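Local atomic coordinates of transcriptional regulator, TetR family (Vibrio parahaemolyticus, PDB entry 3HE0), a protein that probably binds DNA at cis-regulatory regions as a dimeric TetR-family transcription factor, controlling the expression of target genes. Residues Ala76-Asp81 and Lys85-Thr90; Gln30-Gln35 and His57-Val62; Asn94-Ala99 and Tyr175-Asp180. All coordinates share one frame; numbering follows the deposited sequence.

Contact 1: residues Ala76-Asp81 and Lys85-Thr90; sequences AGVNDD and KERYRT. Unlike the reference sequence in segment 85-90: Arg-87 (reference Cys).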
# COMPACT_ATOMS: atom_id res chain seq x y z
N ALA A 76 -4.48 -9.63 -17.72
CA ALA A 76 -3.96 -10.65 -18.62
C ALA A 76 -4.80 -11.91 -18.51
O ALA A 76 -5.11 -12.37 -17.42
CB ALA A 76 -2.47 -10.94 -18.33
N GLY A 77 -5.19 -12.45 -19.66
CA GLY A 77 -5.99 -13.65 -19.71
C GLY A 77 -7.46 -13.46 -19.42
O GLY A 77 -8.21 -14.43 -19.40
N VAL A 78 -7.91 -12.24 -19.17
CA VAL A 78 -9.33 -12.04 -18.93
C VAL A 78 -10.04 -11.92 -20.27
O VAL A 78 -9.58 -11.20 -21.14
CB VAL A 78 -9.60 -10.77 -18.13
CG1 VAL A 78 -11.09 -10.56 -17.95
CG2 VAL A 78 -8.90 -10.85 -16.80
N ASN A 79 -11.15 -12.62 -20.45
CA ASN A 79 -12.08 -12.19 -21.49
C ASN A 79 -13.48 -12.08 -20.95
O ASN A 79 -13.89 -12.83 -20.03
CB ASN A 79 -12.00 -13.04 -22.76
CG ASN A 79 -12.65 -14.38 -22.62
OD1 ASN A 79 -13.80 -14.49 -22.24
ND2 ASN A 79 -11.91 -15.43 -22.99
N ASP A 80 -14.22 -11.13 -21.52
CA ASP A 80 -15.52 -10.77 -20.99
C ASP A 80 -16.56 -11.85 -21.23
O ASP A 80 -17.66 -11.74 -20.70
CB ASP A 80 -15.96 -9.40 -21.53
CG ASP A 80 -14.92 -8.30 -21.24
OD1 ASP A 80 -14.00 -8.51 -20.41
OD2 ASP A 80 -15.02 -7.22 -21.86
N ASP A 81 -16.21 -12.88 -22.01
CA ASP A 81 -17.03 -14.10 -22.11
C ASP A 81 -17.06 -14.95 -20.85
O ASP A 81 -18.06 -15.61 -20.58
CB ASP A 81 -16.57 -14.97 -23.27
CG ASP A 81 -16.77 -14.30 -24.61
OD1 ASP A 81 -16.85 -13.05 -24.66
OD2 ASP A 81 -16.86 -15.04 -25.62
N LYS A 85 -17.25 -14.48 -11.70
CA LYS A 85 -16.36 -14.93 -10.64
C LYS A 85 -15.01 -15.41 -11.15
O LYS A 85 -14.00 -15.30 -10.46
CB LYS A 85 -17.01 -16.00 -9.77
CG LYS A 85 -16.27 -16.27 -8.45
CD LYS A 85 -17.19 -16.98 -7.46
CE LYS A 85 -16.51 -17.46 -6.21
NZ LYS A 85 -17.54 -17.95 -5.27
N GLU A 86 -14.97 -15.89 -12.38
CA GLU A 86 -13.75 -16.39 -12.96
C GLU A 86 -12.91 -15.25 -13.44
O GLU A 86 -11.68 -15.28 -13.33
CB GLU A 86 -14.06 -17.36 -14.13
CG GLU A 86 -12.82 -17.91 -14.82
CD GLU A 86 -11.74 -18.40 -13.81
OE1 GLU A 86 -12.07 -19.05 -12.78
OE2 GLU A 86 -10.54 -18.09 -14.05
N ARG A 87 -13.55 -14.25 -14.03
CA ARG A 87 -12.82 -13.02 -14.34
C ARG A 87 -12.23 -12.43 -13.05
O ARG A 87 -11.09 -12.01 -13.02
CB ARG A 87 -13.72 -11.99 -15.03
CG ARG A 87 -14.12 -12.36 -16.43
CD ARG A 87 -14.87 -11.24 -17.09
NE ARG A 87 -16.30 -11.48 -17.00
CZ ARG A 87 -17.24 -10.53 -17.05
NH1 ARG A 87 -18.51 -10.87 -16.97
NH2 ARG A 87 -16.93 -9.25 -17.16
N TYR A 88 -13.02 -12.42 -11.99
CA TYR A 88 -12.56 -11.90 -10.70
C TYR A 88 -11.33 -12.69 -10.23
O TYR A 88 -10.29 -12.10 -9.91
CB TYR A 88 -13.67 -11.93 -9.66
CG TYR A 88 -13.22 -11.47 -8.30
CD1 TYR A 88 -13.17 -10.13 -7.99
CD2 TYR A 88 -12.80 -12.37 -7.34
CE1 TYR A 88 -12.72 -9.69 -6.73
CE2 TYR A 88 -12.36 -11.94 -6.07
CZ TYR A 88 -12.33 -10.61 -5.79
OH TYR A 88 -11.89 -10.18 -4.55
N ARG A 89 -11.43 -14.02 -10.25
CA ARG A 89 -10.34 -14.87 -9.78
C ARG A 89 -9.09 -14.66 -10.60
O ARG A 89 -7.98 -14.66 -10.05
CB ARG A 89 -10.74 -16.36 -9.81
CG ARG A 89 -9.67 -17.33 -9.27
CD ARG A 89 -10.10 -18.82 -9.28
NE ARG A 89 -11.03 -19.08 -8.19
CZ ARG A 89 -12.36 -19.10 -8.30
NH1 ARG A 89 -13.09 -19.34 -7.22
NH2 ARG A 89 -12.96 -18.88 -9.48
N THR A 90 -9.23 -14.53 -11.92
CA THR A 90 -8.07 -14.37 -12.77
C THR A 90 -7.29 -13.11 -12.39
O THR A 90 -6.09 -13.16 -12.15
CB THR A 90 -8.47 -14.32 -14.28
OG1 THR A 90 -9.23 -15.48 -14.62
CG2 THR A 90 -7.25 -14.27 -15.18
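Val-78 and Arg-87 meet where the link between helices 55-74 and 84-97 folds back along the second of them, an irregular interhelical connection in the all-helical TetR fold. The arginine at 87 replaces the cysteine of the reference sequence, so its contacts describe this deposited chain. The apolar part is small. Val-78 CG1, anti to the backbone N (chi1 178°), lies against Arg-87 CG at 3.8 Å, the two side chains crossing at about a right angle. Val-78 CG2 turns to Thr-90 CG2, 4.1 Å away, and the same threonine methyl rests on Ala-76 O at 3.6 Å.

Backbone oxygens line the arginine farther out. Asn-79 O packs against the CD methylene of Arg-87 at 3.5 Å, and the chain then bends at chi3 (-98°), turning one face of the guanidinium, near its rim, to Asp-80 O. Asp-80 OD1 and Arg-87 NH2 are 4.4 Å apart, with the oxygen well out of the guanidinium plane, so their attraction is probably only electrostatic; that carboxylate oxygen bonds to Gln-133, while Arg-87 NE donates to Met-82 O. Within the helix, Glu-86 O is gripped from opposite faces of its plane: the backbone N of Thr-90 comes from one, and Thr-90 OG1 donates from the other at 2.8 Å.

Contact 2: residues Gln30-Gln35 and His57-Val62; sequences QGLSMQ and HLLEEV. With SO4 (sulfate ion), chain D.
Leu-32 faces Leu-59 with their CA atoms 9.1 Å apart, and Met-34 faces Leu-58 at 9.7 Å, a separation that side chains alone bridge. The first segment leads into helix 34-41, the opening helix of the predicted helix-turn-helix, and the second lies on helix 55-74, which backs this DNA-binding unit. In this example a few leucine methyls and one selenium join the start of the predicted helix-turn-helix to helix 55-74.

Leu-32 CD2 touches two leucine methyls, 3.8 Å from both Leu-58 CD2 and Leu-59 CD2. It crosses Leu-58 at about a right angle but slides past Leu-59 in the opposite direction. Leu-58 reaches out with CG anti to its N (chi1 175°), and its CD2 also receives the selenium of Met-34, a selenomethionine whose chain bends at chi2 and chi3 to arrive tip to tip. Phe-52 and Phe-29 from neighbouring loops add to this apolar cluster, touching Leu-58 and Leu-59 respectively. At the start of helix 34-41, Ser-33 is the N-cap; its OG accepts a hydrogen bond from Lys-36 N and a weak one from Gln-35 N.

At the N-terminal end of the same segment, at the subunit boundary, Gln-30 NE2 donates to Glu-26 O of the second subunit. A sulfate, probably from the crystallisation liquor, is also held by Arg-109 of the second subunit; its O2 accepts from Gln-30 N at 3.2 Å.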
# COMPACT_ATOMS: atom_id res chain seq x y z
N GLN A 30 13.44 10.56 -6.63
CA GLN A 30 14.34 11.70 -6.34
C GLN A 30 15.83 11.41 -6.64
O GLN A 30 16.61 12.33 -6.92
CB GLN A 30 14.21 12.15 -4.87
CG GLN A 30 12.85 12.73 -4.48
CD GLN A 30 12.73 12.98 -2.98
OE1 GLN A 30 13.51 13.75 -2.40
NE2 GLN A 30 11.76 12.33 -2.34
N GLY A 31 16.20 10.14 -6.56
CA GLY A 31 17.58 9.73 -6.79
C GLY A 31 18.02 9.83 -8.23
O GLY A 31 19.22 9.94 -8.49
N LEU A 32 17.07 9.83 -9.16
CA LEU A 32 17.37 9.63 -10.57
C LEU A 32 18.29 10.69 -11.14
O LEU A 32 18.06 11.89 -11.00
CB LEU A 32 16.08 9.55 -11.38
CG LEU A 32 16.23 9.15 -12.85
CD1 LEU A 32 16.44 7.66 -13.00
CD2 LEU A 32 15.02 9.56 -13.60
N SER A 33 19.35 10.22 -11.78
CA SER A 33 20.33 11.05 -12.47
C SER A 33 20.20 10.87 -13.97
O SER A 33 20.22 9.75 -14.45
CB SER A 33 21.75 10.63 -12.10
OG SER A 33 22.63 10.88 -13.18
N MSE A 34 20.14 11.97 -14.72
CA MSE A 34 20.07 11.85 -16.16
C MSE A 34 21.32 11.15 -16.73
O MSE A 34 21.26 10.45 -17.75
CB MSE A 34 19.86 13.22 -16.81
CG MSE A 34 18.51 13.87 -16.48
SE MSE A 34 16.92 12.82 -16.96
CE MSE A 34 16.15 13.86 -18.43
N GLN A 35 22.45 11.31 -16.04
CA GLN A 35 23.72 10.72 -16.48
C GLN A 35 23.75 9.20 -16.33
O GLN A 35 24.10 8.48 -17.27
CB GLN A 35 24.90 11.34 -15.72
CG GLN A 35 26.25 11.16 -16.40
CD GLN A 35 26.33 11.87 -17.75
OE1 GLN A 35 26.42 11.22 -18.78
NE2 GLN A 35 26.26 13.21 -17.74
N HIS A 57 9.48 15.69 -16.66
CA HIS A 57 8.64 15.07 -17.70
C HIS A 57 8.90 13.60 -17.84
O HIS A 57 7.97 12.81 -17.95
CB HIS A 57 8.78 15.79 -19.04
CG HIS A 57 8.03 17.07 -19.09
ND1 HIS A 57 8.56 18.26 -18.64
CD2 HIS A 57 6.76 17.34 -19.47
CE1 HIS A 57 7.66 19.22 -18.79
NE2 HIS A 57 6.55 18.68 -19.27
N LEU A 58 10.17 13.22 -17.77
CA LEU A 58 10.53 11.80 -17.73
C LEU A 58 9.81 11.07 -16.60
O LEU A 58 9.24 10.02 -16.81
CB LEU A 58 12.03 11.61 -17.60
CG LEU A 58 12.56 10.20 -17.44
CD1 LEU A 58 12.22 9.31 -18.64
CD2 LEU A 58 14.08 10.33 -17.25
N LEU A 59 9.81 11.65 -15.39
CA LEU A 59 9.15 10.98 -14.24
C LEU A 59 7.66 10.73 -14.51
O LEU A 59 7.14 9.65 -14.22
CB LEU A 59 9.39 11.76 -12.92
CG LEU A 59 10.89 11.86 -12.53
CD1 LEU A 59 11.20 12.58 -11.22
CD2 LEU A 59 11.53 10.48 -12.49
N GLU A 60 6.99 11.71 -15.09
CA GLU A 60 5.56 11.56 -15.38
C GLU A 60 5.31 10.43 -16.36
O GLU A 60 4.31 9.70 -16.25
CB GLU A 60 4.98 12.86 -15.93
CG GLU A 60 3.47 12.81 -16.18
CD GLU A 60 2.63 12.49 -14.90
OE1 GLU A 60 3.07 12.78 -13.74
OE2 GLU A 60 1.53 11.91 -15.08
N GLU A 61 6.22 10.30 -17.33
CA GLU A 61 6.08 9.28 -18.35
C GLU A 61 6.37 7.95 -17.73
O GLU A 61 5.79 6.96 -18.12
CB GLU A 61 7.06 9.51 -19.52
CG GLU A 61 6.77 10.74 -20.33
CD GLU A 61 5.35 10.70 -20.87
OE1 GLU A 61 4.98 9.66 -21.46
OE2 GLU A 61 4.58 11.67 -20.64
N VAL A 62 7.27 7.92 -16.76
CA VAL A 62 7.50 6.69 -16.02
C VAL A 62 6.20 6.25 -15.29
O VAL A 62 5.73 5.14 -15.46
CB VAL A 62 8.73 6.82 -15.06
CG1 VAL A 62 8.69 5.76 -13.97
CG2 VAL A 62 10.03 6.71 -15.86
S SO4 D . 11.47 8.69 -3.79
O1 SO4 D . 10.91 9.81 -4.54
O2 SO4 D . 12.80 8.39 -4.31
O3 SO4 D . 10.56 7.54 -3.91
O4 SO4 D . 11.64 9.07 -2.39

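Contact 3: residues Asn94-Ala99 and Tyr175-Asp180; sequences NIWNLA and YQLDDD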
# COMPACT_ATOMS: atom_id res chain seq x y z
N ASN A 94 -3.62 -12.61 -10.89
CA ASN A 94 -2.63 -11.76 -11.56
C ASN A 94 -2.07 -10.73 -10.57
O ASN A 94 -0.87 -10.42 -10.58
CB ASN A 94 -3.24 -11.03 -12.78
CG ASN A 94 -3.57 -11.96 -13.94
OD1 ASN A 94 -3.00 -13.03 -14.06
ND2 ASN A 94 -4.50 -11.54 -14.82
N ILE A 95 -2.93 -10.17 -9.73
CA ILE A 95 -2.44 -9.17 -8.78
C ILE A 95 -1.47 -9.85 -7.83
O ILE A 95 -0.42 -9.31 -7.54
CB ILE A 95 -3.58 -8.44 -8.00
CG1 ILE A 95 -4.35 -7.51 -8.93
CG2 ILE A 95 -3.00 -7.61 -6.81
CD1 ILE A 95 -5.74 -7.10 -8.36
N TRP A 96 -1.81 -11.05 -7.36
CA TRP A 96 -0.98 -11.77 -6.41
C TRP A 96 0.40 -12.02 -6.99
O TRP A 96 1.42 -11.88 -6.32
CB TRP A 96 -1.65 -13.11 -6.08
CG TRP A 96 -0.94 -13.97 -5.12
CD1 TRP A 96 -0.11 -14.98 -5.41
CD2 TRP A 96 -1.03 -13.91 -3.71
NE1 TRP A 96 0.36 -15.57 -4.26
CE2 TRP A 96 -0.21 -14.92 -3.20
CE3 TRP A 96 -1.73 -13.11 -2.82
CZ2 TRP A 96 -0.04 -15.14 -1.84
CZ3 TRP A 96 -1.58 -13.32 -1.48
CH2 TRP A 96 -0.74 -14.34 -0.99
N ASN A 97 0.43 -12.41 -8.26
CA ASN A 97 1.67 -12.68 -8.94
C ASN A 97 2.48 -11.46 -9.34
O ASN A 97 3.60 -11.61 -9.72
CB ASN A 97 1.44 -13.62 -10.13
CG ASN A 97 1.04 -15.01 -9.68
OD1 ASN A 97 0.02 -15.55 -10.10
ND2 ASN A 97 1.81 -15.56 -8.76
N LEU A 98 1.95 -10.26 -9.21
CA LEU A 98 2.78 -9.08 -9.41
C LEU A 98 3.67 -8.79 -8.20
O LEU A 98 4.61 -7.99 -8.32
CB LEU A 98 1.93 -7.85 -9.66
CG LEU A 98 1.50 -7.70 -11.11
CD1 LEU A 98 0.46 -6.62 -11.23
CD2 LEU A 98 2.72 -7.35 -11.94
N ALA A 99 3.37 -9.39 -7.05
CA ALA A 99 4.08 -9.02 -5.83
C ALA A 99 5.56 -9.34 -6.00
O ALA A 99 5.91 -10.39 -6.53
CB ALA A 99 3.50 -9.75 -4.61
N TYR A 175 3.46 -14.16 6.48
CA TYR A 175 2.75 -15.44 6.59
C TYR A 175 2.93 -16.27 5.30
O TYR A 175 3.16 -15.72 4.21
CB TYR A 175 1.26 -15.19 6.83
CG TYR A 175 0.65 -14.43 5.69
CD1 TYR A 175 0.13 -15.09 4.58
CD2 TYR A 175 0.65 -13.03 5.70
CE1 TYR A 175 -0.40 -14.39 3.53
CE2 TYR A 175 0.11 -12.32 4.64
CZ TYR A 175 -0.41 -13.00 3.56
OH TYR A 175 -0.94 -12.28 2.52
N GLN A 176 2.84 -17.60 5.45
CA GLN A 176 2.85 -18.53 4.31
C GLN A 176 1.41 -18.98 4.02
O GLN A 176 0.66 -19.30 4.94
CB GLN A 176 3.75 -19.75 4.59
CG GLN A 176 5.27 -19.58 4.31
CD GLN A 176 5.66 -19.78 2.84
OE1 GLN A 176 5.36 -18.94 1.99
NE2 GLN A 176 6.33 -20.90 2.56
N LEU A 177 1.03 -18.99 2.75
CA LEU A 177 -0.33 -19.30 2.34
C LEU A 177 -0.32 -20.49 1.37
O LEU A 177 0.21 -20.37 0.26
CB LEU A 177 -0.92 -18.06 1.65
CG LEU A 177 -2.28 -17.55 2.14
CD1 LEU A 177 -2.29 -17.37 3.64
CD2 LEU A 177 -2.62 -16.24 1.46
N ASP A 178 -0.90 -21.63 1.79
CA ASP A 178 -1.13 -22.76 0.87
C ASP A 178 -2.33 -22.52 -0.06
O ASP A 178 -3.09 -21.59 0.12
CB ASP A 178 -1.24 -24.11 1.62
CG ASP A 178 -2.57 -24.31 2.36
OD1 ASP A 178 -3.53 -23.52 2.19
OD2 ASP A 178 -2.66 -25.29 3.14
N ASP A 179 -2.48 -23.37 -1.06
CA ASP A 179 -3.47 -23.18 -2.12
C ASP A 179 -4.90 -23.15 -1.58
O ASP A 179 -5.71 -22.37 -2.05
CB ASP A 179 -3.34 -24.29 -3.18
CG ASP A 179 -4.09 -23.96 -4.48
OD1 ASP A 179 -4.65 -22.84 -4.61
OD2 ASP A 179 -4.13 -24.85 -5.38
N ASP A 180 -5.20 -24.00 -0.61
CA ASP A 180 -6.49 -23.94 0.08
C ASP A 180 -6.66 -22.55 0.73
O ASP A 180 -7.71 -21.95 0.61
CB ASP A 180 -6.63 -25.05 1.14
CG ASP A 180 -7.17 -26.37 0.57
OD1 ASP A 180 -7.83 -26.35 -0.49
OD2 ASP A 180 -6.93 -27.43 1.20
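Trp-96 and Leu-177 have the nearest CA atoms of the two segments, 11.6 Å apart: the C-terminal part of helix 84-97 faces the extended connection that leads into helix 179-193. The gap is crossed by a large aromatic side chain. Trp-96 spans it with CG anti to its backbone N (chi1 -180°), which carries the indole straight out toward the other segment.

The far end of the six-membered ring does the touching. CH2 of Trp-96 packs on Leu-177 CD2 at 3.6 Å, the two side chains crossing obliquely. Tyr-175 arrives from the opposite direction, and its hydroxyl lies at the edge of the indole, near the ring plane, with OH 4.1 Å from Trp-96 CH2 and 4.2 Å from CZ3. This is a van der Waals contact; the polar partner of that hydroxyl is Leu-166 O, through a weak bond.

Neighbouring residues of helices 160-171 and 179-193 surround the tryptophan. His-170 meets its ring with the planes at about 35°, Ala-167 touches it, and Leu-182 reaches both Trp-96 and Leu-177. Asp-178 N-caps helix 179-193, its OD1 accepting from Ala-181 N. Tyr-175 and Leu-177 also pack on Glu-153 and Val-154 of the second subunit, so the contact joins the C-terminal part of helix 84-97 to the loop before helix 179-193, at the subunit interface in the helical C-terminal domain of a TetR-family regulator.

Along the chain the three contacts follow in series, contact 2 first, then contact 1 and contact 3. Contact 2 belongs to the DNA-binding region, on the opposite side of the chain's centre from the other two; its centre lies about 35 Å from that of contact 1 and about 32 Å from that of contact 3. Helix 55-74, which carries half of contact 2, runs from there to the loop of contact 1. Contacts 1 and 3 share helix 84-97, with centres about 17 Å apart, and touch through a probable hydrogen bond of 2.8 Å from Asn-94 ND2 to Ala-76 O. A modular regulator thus keeps its probable DNA-binding and C-terminal regions apart, joined by successive helices.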